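Thiol-activated cytolysin (Desulfobulbus propionicus, PDB 6NAL) is a cholesterol-dependent cytolysin of a Gram-negative bacterium, which probably binds cholesterol-containing membranes and assembles there into pores, as its relatives do. Local coordinates at residues 431-435 / 436-440; 280-283 / 284-288; 399-402 / 403-406. All coordinates share one frame; numbering follows the deposited sequence.

Contact 1: residues 431-435 / 436-440; sequences GCTGL and AWEWW
Cys432 and Trp440 face each other as an antiparallel non-hydrogen-bonded pair, at the base of the loop joining strands 422-432 and 440-449. The loop is the tryptophan-rich undecapeptide of the cholesterol-dependent cytolysins, which in relatives lies at the membrane-facing tip of the C-terminal beta sandwich.

Sulfur and aromatic contacts come first. Cys432 SG sits over the face of the Trp439 indole, 3.6 Å from the centroid of its five-membered ring. Cys432 CB, meanwhile, lies on the six-membered ring of Trp440, 3.8 Å from the centroid. With SG turned opposite the backbone N (chi1 178°), the sulfur comes over Trp439 while CB lies over Trp440, to which SG also keeps a longer, oblique contact. Farther out, Leu435 CB covers the Trp437 six-membered ring at 3.9 Å from its centroid.

Hydrogen bonds hold the backbone of the turn. Thr433 N donates to Trp439 O at 2.9 Å, and Glu438 N to Leu435 O at 3.0 Å.

Charge and subunit contacts lie outside: Glu438 OE1 makes a salt bridge to Arg441, while Trp437 packs on Trp140 and Trp439 on Gly106, both of the second subunit.

The Thr433 hydroxyl works twice. Its OG1 gives a 2.6 Å bond to Glu438 O from above the carbonyl plane, and takes one from Leu435 N at 3.1 Å, closing an ST turn.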
ATOM      1  N   GLY A 431     -22.597  -6.760 -31.735  1.00 39.15           N
ATOM      2  CA  GLY A 431     -22.760  -6.715 -33.164  1.00 35.10           C
ATOM      3  C   GLY A 431     -24.199  -7.002 -33.473  1.00 37.20           C
ATOM      4  O   GLY A 431     -24.765  -7.934 -32.901  1.00 40.41           O
ATOM      5  N   CYS A 432     -24.815  -6.183 -34.322  1.00 38.50           N
ATOM      6  CA  CYS A 432     -26.199  -6.411 -34.732  1.00 36.69           C
ATOM      7  C   CYS A 432     -26.267  -7.542 -35.756  1.00 52.04           C
ATOM      8  O   CYS A 432     -25.698  -7.426 -36.851  1.00 40.10           O
ATOM      9  CB  CYS A 432     -26.793  -5.145 -35.325  1.00 44.95           C
ATOM     10  SG  CYS A 432     -28.494  -5.404 -35.903  1.00 55.45           S
ATOM     11  N   THR A 433     -26.983  -8.620 -35.407  1.00 52.52           N
ATOM     12  CA  THR A 433     -27.116  -9.763 -36.299  1.00 49.43           C
ATOM     13  C   THR A 433     -28.122  -9.534 -37.414  1.00 49.62           C
ATOM     14  O   THR A 433     -28.131 -10.286 -38.389  1.00 56.40           O
ATOM     15  CB  THR A 433     -27.568 -11.021 -35.557  1.00 48.57           C
ATOM     16  OG1 THR A 433     -28.932 -10.853 -35.136  1.00 54.48           O
ATOM     17  CG2 THR A 433     -26.679 -11.340 -34.379  1.00 54.74           C
ATOM     18  N   GLY A 434     -29.005  -8.574 -37.272  1.00 48.50           N
ATOM     19  CA  GLY A 434     -30.078  -8.417 -38.240  1.00 62.09           C
ATOM     20  C   GLY A 434     -31.298  -9.307 -38.065  1.00 56.26           C
ATOM     21  O   GLY A 434     -32.252  -9.143 -38.829  1.00 60.87           O
ATOM     22  N   LEU A 435     -31.321 -10.206 -37.078  1.00 57.04           N
ATOM     23  CA  LEU A 435     -32.443 -11.113 -36.839  1.00 53.31           C
ATOM     24  C   LEU A 435     -33.147 -10.817 -35.520  1.00 54.86           C
ATOM     25  O   LEU A 435     -32.507 -10.760 -34.467  1.00 56.15           O
ATOM     26  CB  LEU A 435     -31.943 -12.558 -36.824  1.00 63.40           C
ATOM     27  CG  LEU A 435     -30.881 -12.950 -37.857  1.00 65.26           C
ATOM     28  CD1 LEU A 435     -30.409 -14.390 -37.623  1.00 66.65           C
ATOM     29  CD2 LEU A 435     -31.367 -12.797 -39.309  1.00 66.11           C
ATOM     30  N   ALA A 436     -34.476 -10.773 -35.559  1.00 58.01           N
ATOM     31  CA  ALA A 436     -35.257 -10.126 -34.506  1.00 54.62           C
ATOM     32  C   ALA A 436     -35.144 -10.825 -33.156  1.00 59.22           C
ATOM     33  O   ALA A 436     -35.198 -10.165 -32.106  1.00 57.74           O
ATOM     34  CB  ALA A 436     -36.716 -10.063 -34.944  1.00 69.26           C
ATOM     35  N   TRP A 437     -35.029 -12.146 -33.145  1.00 56.62           N
ATOM     36  CA  TRP A 437     -34.968 -12.862 -31.875  1.00 54.18           C
ATOM     37  C   TRP A 437     -33.577 -12.804 -31.221  1.00 55.92           C
ATOM     38  O   TRP A 437     -33.404 -13.296 -30.098  1.00 48.84           O
ATOM     39  CB  TRP A 437     -35.396 -14.314 -32.090  1.00 49.78           C
ATOM     40  CG  TRP A 437     -34.442 -15.033 -32.991  1.00 56.88           C
ATOM     41  CD1 TRP A 437     -33.297 -15.693 -32.619  1.00 63.96           C
ATOM     42  CD2 TRP A 437     -34.525 -15.146 -34.411  1.00 66.28           C
ATOM     43  NE1 TRP A 437     -32.663 -16.211 -33.730  1.00 70.87           N
ATOM     44  CE2 TRP A 437     -33.402 -15.893 -34.841  1.00 71.75           C
ATOM     45  CE3 TRP A 437     -35.443 -14.695 -35.369  1.00 72.56           C
ATOM     46  CZ2 TRP A 437     -33.176 -16.198 -36.186  1.00 80.19           C
ATOM     47  CZ3 TRP A 437     -35.209 -14.998 -36.714  1.00 70.80           C
ATOM     48  CH2 TRP A 437     -34.086 -15.737 -37.104  1.00 78.61           C
ATOM     49  N   GLU A 438     -32.582 -12.214 -31.876  1.00 53.02           N
ATOM     50  CA  GLU A 438     -31.254 -12.060 -31.279  1.00 52.08           C
ATOM     51  C   GLU A 438     -30.566 -10.881 -31.951  1.00 52.66           C
ATOM     52  O   GLU A 438     -29.521 -11.047 -32.586  1.00 54.27           O
ATOM     53  CB  GLU A 438     -30.410 -13.343 -31.394  1.00 55.85           C
ATOM     54  CG  GLU A 438     -30.214 -13.915 -32.783  1.00 69.92           C
ATOM     55  CD  GLU A 438     -29.543 -15.313 -32.779  1.00 82.55           C
ATOM     56  OE1 GLU A 438     -28.395 -15.406 -32.272  1.00 89.26           O
ATOM     57  OE2 GLU A 438     -30.161 -16.298 -33.285  1.00 72.40           O
ATOM     58  N   TRP A 439     -31.164  -9.695 -31.808  1.00 41.14           N
ATOM     59  CA  TRP A 439     -30.774  -8.534 -32.595  1.00 43.54           C
ATOM     60  C   TRP A 439     -29.351  -8.084 -32.296  1.00 48.19           C
ATOM     61  O   TRP A 439     -28.601  -7.722 -33.207  1.00 52.46           O
ATOM     62  CB  TRP A 439     -31.753  -7.406 -32.283  1.00 50.44           C
ATOM     63  CG  TRP A 439     -31.607  -6.237 -33.127  1.00 46.30           C
ATOM     64  CD1 TRP A 439     -31.102  -5.011 -32.777  1.00 51.38           C
ATOM     65  CD2 TRP A 439     -31.972  -6.151 -34.496  1.00 54.58           C
ATOM     66  NE1 TRP A 439     -31.121  -4.178 -33.875  1.00 45.79           N
ATOM     67  CE2 TRP A 439     -31.688  -4.844 -34.928  1.00 50.82           C
ATOM     68  CE3 TRP A 439     -32.516  -7.057 -35.403  1.00 53.82           C
ATOM     69  CZ2 TRP A 439     -31.928  -4.431 -36.215  1.00 51.57           C
ATOM     70  CZ3 TRP A 439     -32.757  -6.645 -36.655  1.00 57.83           C
ATOM     71  CH2 TRP A 439     -32.455  -5.342 -37.064  1.00 55.45           C
ATOM     72  N   TRP A 440     -28.993  -7.993 -31.021  1.00 39.94           N
ATOM     73  CA  TRP A 440     -27.649  -7.580 -30.634  1.00 44.06           C
ATOM     74  C   TRP A 440     -27.025  -8.792 -30.003  1.00 44.33           C
ATOM     75  O   TRP A 440     -27.636  -9.402 -29.129  1.00 52.84           O
ATOM     76  CB  TRP A 440     -27.611  -6.403 -29.642  1.00 44.63           C
ATOM     77  CG  TRP A 440     -27.951  -5.048 -30.292  1.00 37.83           C
ATOM     78  CD1 TRP A 440     -29.116  -4.361 -30.150  1.00 44.80           C
ATOM     79  CD2 TRP A 440     -27.132  -4.255 -31.188  1.00 36.72           C
ATOM     80  NE1 TRP A 440     -29.080  -3.193 -30.888  1.00 37.75           N
ATOM     81  CE2 TRP A 440     -27.888  -3.107 -31.541  1.00 40.58           C
ATOM     82  CE3 TRP A 440     -25.864  -4.414 -31.748  1.00 41.64           C
ATOM     83  CZ2 TRP A 440     -27.409  -2.112 -32.383  1.00 37.85           C
ATOM     84  CZ3 TRP A 440     -25.373  -3.401 -32.600  1.00 42.94           C
ATOM     85  CH2 TRP A 440     -26.155  -2.270 -32.905  1.00 48.92           C
TER

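Contact 2: residues 280-283 / 284-288; sequences LKEK and LSQID
Lys281 O is gripped by two groups: the backbone N of Ser285, at 2.7 Å, and the side-chain ND2 of Asn307 from a neighbouring loop. The first is a regular helical bond from four residues on. Just before it, Leu284 N reaches Leu280 O at 2.8 Å and is almost straight, 174° at the hydrogen. Together they are i to i+4 bonds near the C-terminal end of helix 279-284.

Beyond them the pattern tightens to a three-residue step. Gln286 N bonds to Lys283 O at 2.7 Å, and Ile287 N bonds to Leu284 O at 2.9 Å, closing a type I beta turn from Leu284 to Ile287. The Ser285 hydroxyl bends back as well. With OG held between the backbone N and the carbonyl carbon (chi1 60°), Ser285 OG donates to Glu282 O over 2.6 Å, meeting that oxygen well to the side of its C=O direction, at 106°, and from above the carbonyl plane. A carbonyl near the end of the helix thus receives a side-chain donor.

The apolar side is carried by Leu284. Leu284 CD1 lies 4.0 Å from Leu280 CG, and the aliphatic part of Lys281 runs alongside it. The Lys281 ammonium bends away to bond the carbonyl oxygens of Asp273, Ala274 and Ser277, so the chain leading into the helix is tied back to this lysine.

Leu280, Lys283 and Leu284 all pack on Thr260 of helix 254-264. Ile287, where the chain runs into strand 287-294, packs on Phe248 and Ser250 of strand 232-250, the antiparallel neighbour of that strand, making this a helix-to-strand junction at the sheet.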
ATOM      1  N   LEU A 280      16.952   4.847 -17.015  1.00 77.81           N
ATOM      2  CA  LEU A 280      17.760   4.684 -15.819  1.00 75.87           C
ATOM      3  C   LEU A 280      18.875   5.722 -15.785  1.00 78.53           C
ATOM      4  O   LEU A 280      19.118   6.344 -14.749  1.00 77.07           O
ATOM      5  CB  LEU A 280      18.323   3.263 -15.754  1.00 75.01           C
ATOM      6  CG  LEU A 280      18.936   2.840 -14.418  1.00 69.11           C
ATOM      7  CD1 LEU A 280      18.068   3.164 -13.214  1.00 77.64           C
ATOM      8  CD2 LEU A 280      19.256   1.343 -14.412  1.00 66.09           C
ATOM      9  N   LYS A 281      19.517   5.979 -16.925  1.00 77.77           N
ATOM     10  CA  LYS A 281      20.653   6.890 -16.920  1.00 74.27           C
ATOM     11  C   LYS A 281      20.231   8.322 -16.605  1.00 77.72           C
ATOM     12  O   LYS A 281      20.898   9.002 -15.821  1.00 79.01           O
ATOM     13  CB  LYS A 281      21.392   6.810 -18.251  1.00 73.14           C
ATOM     14  CG  LYS A 281      22.445   5.685 -18.320  1.00 91.15           C
ATOM     15  CD  LYS A 281      21.796   4.337 -18.759  1.00 96.36           C
ATOM     16  CE  LYS A 281      22.831   3.215 -19.002  1.00104.48           C
ATOM     17  NZ  LYS A 281      22.314   1.841 -18.683  1.00 96.14           N
ATOM     18  N   GLU A 282      19.121   8.806 -17.166  1.00 83.64           N
ATOM     19  CA  GLU A 282      18.720  10.169 -16.813  1.00 75.92           C
ATOM     20  C   GLU A 282      18.316  10.266 -15.344  1.00 80.93           C
ATOM     21  O   GLU A 282      18.429  11.342 -14.743  1.00 74.57           O
ATOM     22  CB  GLU A 282      17.595  10.664 -17.707  1.00 84.77           C
ATOM     23  CG  GLU A 282      17.147  12.084 -17.398  1.00 95.38           C
ATOM     24  CD  GLU A 282      15.884  12.080 -16.543  1.00100.28           C
ATOM     25  OE1 GLU A 282      15.373  10.965 -16.283  1.00102.11           O
ATOM     26  OE2 GLU A 282      15.396  13.164 -16.128  1.00 92.64           O
ATOM     27  N   LYS A 283      17.880   9.159 -14.732  1.00 82.02           N
ATOM     28  CA  LYS A 283      17.774   9.123 -13.276  1.00 78.40           C
ATOM     29  C   LYS A 283      19.153   9.260 -12.648  1.00 67.99           C
ATOM     30  O   LYS A 283      19.418  10.212 -11.912  1.00 59.26           O
ATOM     31  CB  LYS A 283      17.119   7.823 -12.813  1.00 73.27           C
ATOM     32  CG  LYS A 283      15.635   7.707 -13.065  1.00 78.72           C
ATOM     33  CD  LYS A 283      15.035   6.442 -12.428  1.00 74.64           C
ATOM     34  CE  LYS A 283      13.527   6.346 -12.728  1.00 79.51           C
ATOM     35  NZ  LYS A 283      13.214   6.026 -14.161  1.00 76.70           N
ATOM     36  N   LEU A 284      20.052   8.315 -12.965  1.00 61.13           N
ATOM     37  CA  LEU A 284      21.422   8.325 -12.448  1.00 66.62           C
ATOM     38  C   LEU A 284      22.096   9.681 -12.579  1.00 67.84           C
ATOM     39  O   LEU A 284      22.820  10.115 -11.674  1.00 67.27           O
ATOM     40  CB  LEU A 284      22.273   7.313 -13.194  1.00 60.21           C
ATOM     41  CG  LEU A 284      21.704   5.916 -13.119  1.00 65.09           C
ATOM     42  CD1 LEU A 284      22.326   5.019 -14.179  1.00 73.70           C
ATOM     43  CD2 LEU A 284      21.946   5.371 -11.751  1.00 59.13           C
ATOM     44  N   SER A 285      21.890  10.355 -13.709  1.00 67.13           N
ATOM     45  CA  SER A 285      22.517  11.652 -13.926  1.00 64.57           C
ATOM     46  C   SER A 285      22.085  12.660 -12.885  1.00 59.07           C
ATOM     47  O   SER A 285      22.744  13.684 -12.711  1.00 63.47           O
ATOM     48  CB  SER A 285      22.156  12.166 -15.316  1.00 68.74           C
ATOM     49  OG  SER A 285      20.744  12.297 -15.439  1.00 73.51           O
ATOM     50  N   GLN A 286      20.977  12.405 -12.210  1.00 67.83           N
ATOM     51  CA  GLN A 286      20.439  13.313 -11.217  1.00 61.53           C
ATOM     52  C   GLN A 286      20.925  12.992  -9.822  1.00 48.86           C
ATOM     53  O   GLN A 286      20.441  13.592  -8.867  1.00 53.27           O
ATOM     54  CB  GLN A 286      18.909  13.254 -11.241  1.00 65.46           C
ATOM     55  CG  GLN A 286      18.273  14.025 -12.396  1.00 78.63           C
ATOM     56  CD  GLN A 286      16.819  13.678 -12.581  1.00 76.60           C
ATOM     57  OE1 GLN A 286      16.496  12.913 -13.473  1.00 72.97           O
ATOM     58  NE2 GLN A 286      15.931  14.241 -11.748  1.00 77.95           N
ATOM     59  N   ILE A 287      21.829  12.031  -9.676  1.00 55.83           N
ATOM     60  CA  ILE A 287      22.307  11.584  -8.367  1.00 60.12           C
ATOM     61  C   ILE A 287      23.756  12.021  -8.183  1.00 46.63           C
ATOM     62  O   ILE A 287      24.648  11.595  -8.926  1.00 50.42           O
ATOM     63  CB  ILE A 287      22.143  10.063  -8.216  1.00 55.81           C
ATOM     64  CG1 ILE A 287      20.667   9.704  -8.460  1.00 47.91           C
ATOM     65  CG2 ILE A 287      22.569   9.604  -6.846  1.00 44.00           C
ATOM     66  CD1 ILE A 287      20.347   8.217  -8.392  1.00 49.15           C
ATOM     67  N   ASP A 288      23.978  12.858  -7.174  1.00 53.66           N
ATOM     68  CA  ASP A 288      25.308  13.307  -6.773  1.00 52.15           C
ATOM     69  C   ASP A 288      25.902  12.379  -5.710  1.00 60.81           C
ATOM     70  O   ASP A 288      25.277  12.141  -4.671  1.00 61.47           O
ATOM     71  CB  ASP A 288      25.258  14.726  -6.198  1.00 52.10           C
ATOM     72  CG  ASP A 288      24.935  15.798  -7.239  1.00 80.21           C
ATOM     73  OD1 ASP A 288      25.116  15.561  -8.462  1.00 89.66           O
ATOM     74  OD2 ASP A 288      24.499  16.899  -6.818  1.00 84.83           O
TER

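Contact 3: residues 399-402 / 403-406; sequences KGWE and GNGK
Trp401 lays the face of its indole on the backbone of Gly403. The glycine CA stands 3.6 Å from the centroid of the six-membered ring and only 8° off its normal, a CH-pi contact, and the Gly403 N lies over the same face. Having no side chain, Gly403 lets the chain run this close beneath the ring.

Asn404 comes at the edge instead. Asn404 OD1 lies near the ring plane, 3.4 Å from Trp401 CE3 and 3.3 Å from Trp401 CB, and the amide is turned 70° against the indole. A backbone bond also joins the two residues: Asn404 N donates to Trp401 O at 3.1 Å, closing a type I turn. A second turn overlaps it, with Lys406 N bonded to Gly403 O at 3.2 Å in a type II turn that has Gly405 at positive phi.

Farther out, Asn404 OD1 accepts from Val382 N, tying the amide to strand 378-389. The indole takes its place with CG opposite the backbone N (chi1 -179°), and packs on Phe412, Thr414 and Ile416 of strand 412-418.

Two overlapping beta turns thus interrupt strand 394-408, an outermost strand of its four-stranded sheet, while a tryptophan from the break reaches the opposing sheet, within the C-terminal beta-sandwich domain of the cytolysins.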
ATOM      1  N   LYS A 399     -16.717   7.110 -15.042  1.00 39.13           N
ATOM      2  CA  LYS A 399     -16.659   7.849 -16.293  1.00 38.80           C
ATOM      3  C   LYS A 399     -16.910   6.906 -17.472  1.00 36.99           C
ATOM      4  O   LYS A 399     -16.869   5.683 -17.351  1.00 33.61           O
ATOM      5  CB  LYS A 399     -15.314   8.535 -16.492  1.00 36.82           C
ATOM      6  CG  LYS A 399     -14.897   9.499 -15.419  1.00 49.14           C
ATOM      7  CD  LYS A 399     -15.536  10.856 -15.598  1.00 43.61           C
ATOM      8  CE  LYS A 399     -14.742  11.894 -14.799  1.00 49.19           C
ATOM      9  NZ  LYS A 399     -15.576  13.051 -14.364  1.00 61.80           N
ATOM     10  N   GLY A 400     -17.174   7.505 -18.622  1.00 46.39           N
ATOM     11  CA  GLY A 400     -17.580   6.766 -19.789  1.00 41.51           C
ATOM     12  C   GLY A 400     -17.050   7.425 -21.035  1.00 42.36           C
ATOM     13  O   GLY A 400     -17.041   8.649 -21.163  1.00 43.34           O
ATOM     14  N   TRP A 401     -16.629   6.617 -21.984  1.00 33.79           N
ATOM     15  CA  TRP A 401     -16.277   7.140 -23.291  1.00 38.69           C
ATOM     16  C   TRP A 401     -17.482   7.796 -23.946  1.00 39.53           C
ATOM     17  O   TRP A 401     -18.593   7.251 -23.914  1.00 38.26           O
ATOM     18  CB  TRP A 401     -15.805   6.010 -24.177  1.00 40.81           C
ATOM     19  CG  TRP A 401     -15.405   6.402 -25.524  1.00 40.82           C
ATOM     20  CD1 TRP A 401     -14.622   7.451 -25.862  1.00 45.17           C
ATOM     21  CD2 TRP A 401     -15.736   5.734 -26.737  1.00 37.13           C
ATOM     22  NE1 TRP A 401     -14.438   7.482 -27.219  1.00 45.93           N
ATOM     23  CE2 TRP A 401     -15.119   6.437 -27.779  1.00 41.64           C
ATOM     24  CE3 TRP A 401     -16.516   4.626 -27.045  1.00 39.26           C
ATOM     25  CZ2 TRP A 401     -15.222   6.050 -29.092  1.00 44.67           C
ATOM     26  CZ3 TRP A 401     -16.624   4.247 -28.345  1.00 38.35           C
ATOM     27  CH2 TRP A 401     -15.973   4.950 -29.358  1.00 39.24           C
ATOM     28  N   GLU A 402     -17.243   8.939 -24.603  1.00 42.26           N
ATOM     29  CA  GLU A 402     -18.349   9.713 -25.175  1.00 49.87           C
ATOM     30  C   GLU A 402     -19.065   8.923 -26.263  1.00 45.01           C
ATOM     31  O   GLU A 402     -20.278   9.102 -26.486  1.00 45.29           O
ATOM     32  CB  GLU A 402     -17.823  11.056 -25.712  1.00 52.71           C
ATOM     33  CG  GLU A 402     -17.127  11.004 -27.110  1.00 61.46           C
ATOM     34  CD  GLU A 402     -15.978  12.041 -27.265  1.00 77.81           C
ATOM     35  OE1 GLU A 402     -14.797  11.687 -26.976  1.00 72.88           O
ATOM     36  OE2 GLU A 402     -16.250  13.206 -27.670  1.00 79.79           O
ATOM     37  N   GLY A 403     -18.342   8.002 -26.929  1.00 46.38           N
ATOM     38  CA  GLY A 403     -18.910   7.216 -28.006  1.00 38.38           C
ATOM     39  C   GLY A 403     -19.742   6.014 -27.619  1.00 40.16           C
ATOM     40  O   GLY A 403     -20.172   5.267 -28.504  1.00 38.52           O
ATOM     41  N   ASN A 404     -19.927   5.765 -26.325  1.00 35.21           N
ATOM     42  CA  ASN A 404     -20.586   4.557 -25.867  1.00 29.26           C
ATOM     43  C   ASN A 404     -21.953   4.433 -26.501  1.00 40.24           C
ATOM     44  O   ASN A 404     -22.659   5.424 -26.673  1.00 41.17           O
ATOM     45  CB  ASN A 404     -20.712   4.580 -24.351  1.00 30.84           C
ATOM     46  CG  ASN A 404     -19.408   4.234 -23.678  1.00 38.80           C
ATOM     47  OD1 ASN A 404     -18.403   3.948 -24.348  1.00 33.19           O
ATOM     48  ND2 ASN A 404     -19.392   4.291 -22.378  1.00 35.13           N
ATOM     49  N   GLY A 405     -22.298   3.202 -26.878  1.00 34.92           N
ATOM     50  CA  GLY A 405     -23.581   2.877 -27.443  1.00 40.02           C
ATOM     51  C   GLY A 405     -23.781   3.230 -28.900  1.00 41.03           C
ATOM     52  O   GLY A 405     -24.715   2.706 -29.530  1.00 49.23           O
ATOM     53  N   LYS A 406     -22.956   4.096 -29.467  1.00 41.29           N
ATOM     54  CA  LYS A 406     -23.231   4.563 -30.819  1.00 40.24           C
ATOM     55  C   LYS A 406     -22.925   3.471 -31.848  1.00 45.80           C
ATOM     56  O   LYS A 406     -21.991   2.668 -31.686  1.00 42.84           O
ATOM     57  CB  LYS A 406     -22.419   5.820 -31.126  1.00 38.19           C
ATOM     58  CG  LYS A 406     -22.948   7.138 -30.458  1.00 62.38           C
ATOM     59  CD  LYS A 406     -24.481   7.165 -30.165  1.00 71.77           C
ATOM     60  CE  LYS A 406     -24.820   6.883 -28.682  1.00 76.19           C
ATOM     61  NZ  LYS A 406     -26.301   6.803 -28.369  1.00 81.46           N
TER

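Contact 2 comes first along the chain, in the thiol-activated cytolysin family region; contacts 3 and 1 follow in the beta-sandwich region. The centre of contact 2 is about 42 Å from that of contact 3 and about 58 Å from that of contact 1, in keeping with the long, drawn-out molecule. Contacts 1 and 3 are closer, about 21 Å between centres with nearest atoms about 6 Å apart, and do not touch. Both belong to the antiparallel sheet ordered 394-408, 378-389, 422-432, 440-449: contact 3 breaks one outermost strand, and contact 1 is the loop leading into the other. Contact 2 instead feeds strand 287-294 into the large antiparallel sheet, away from the presumed membrane-binding tip.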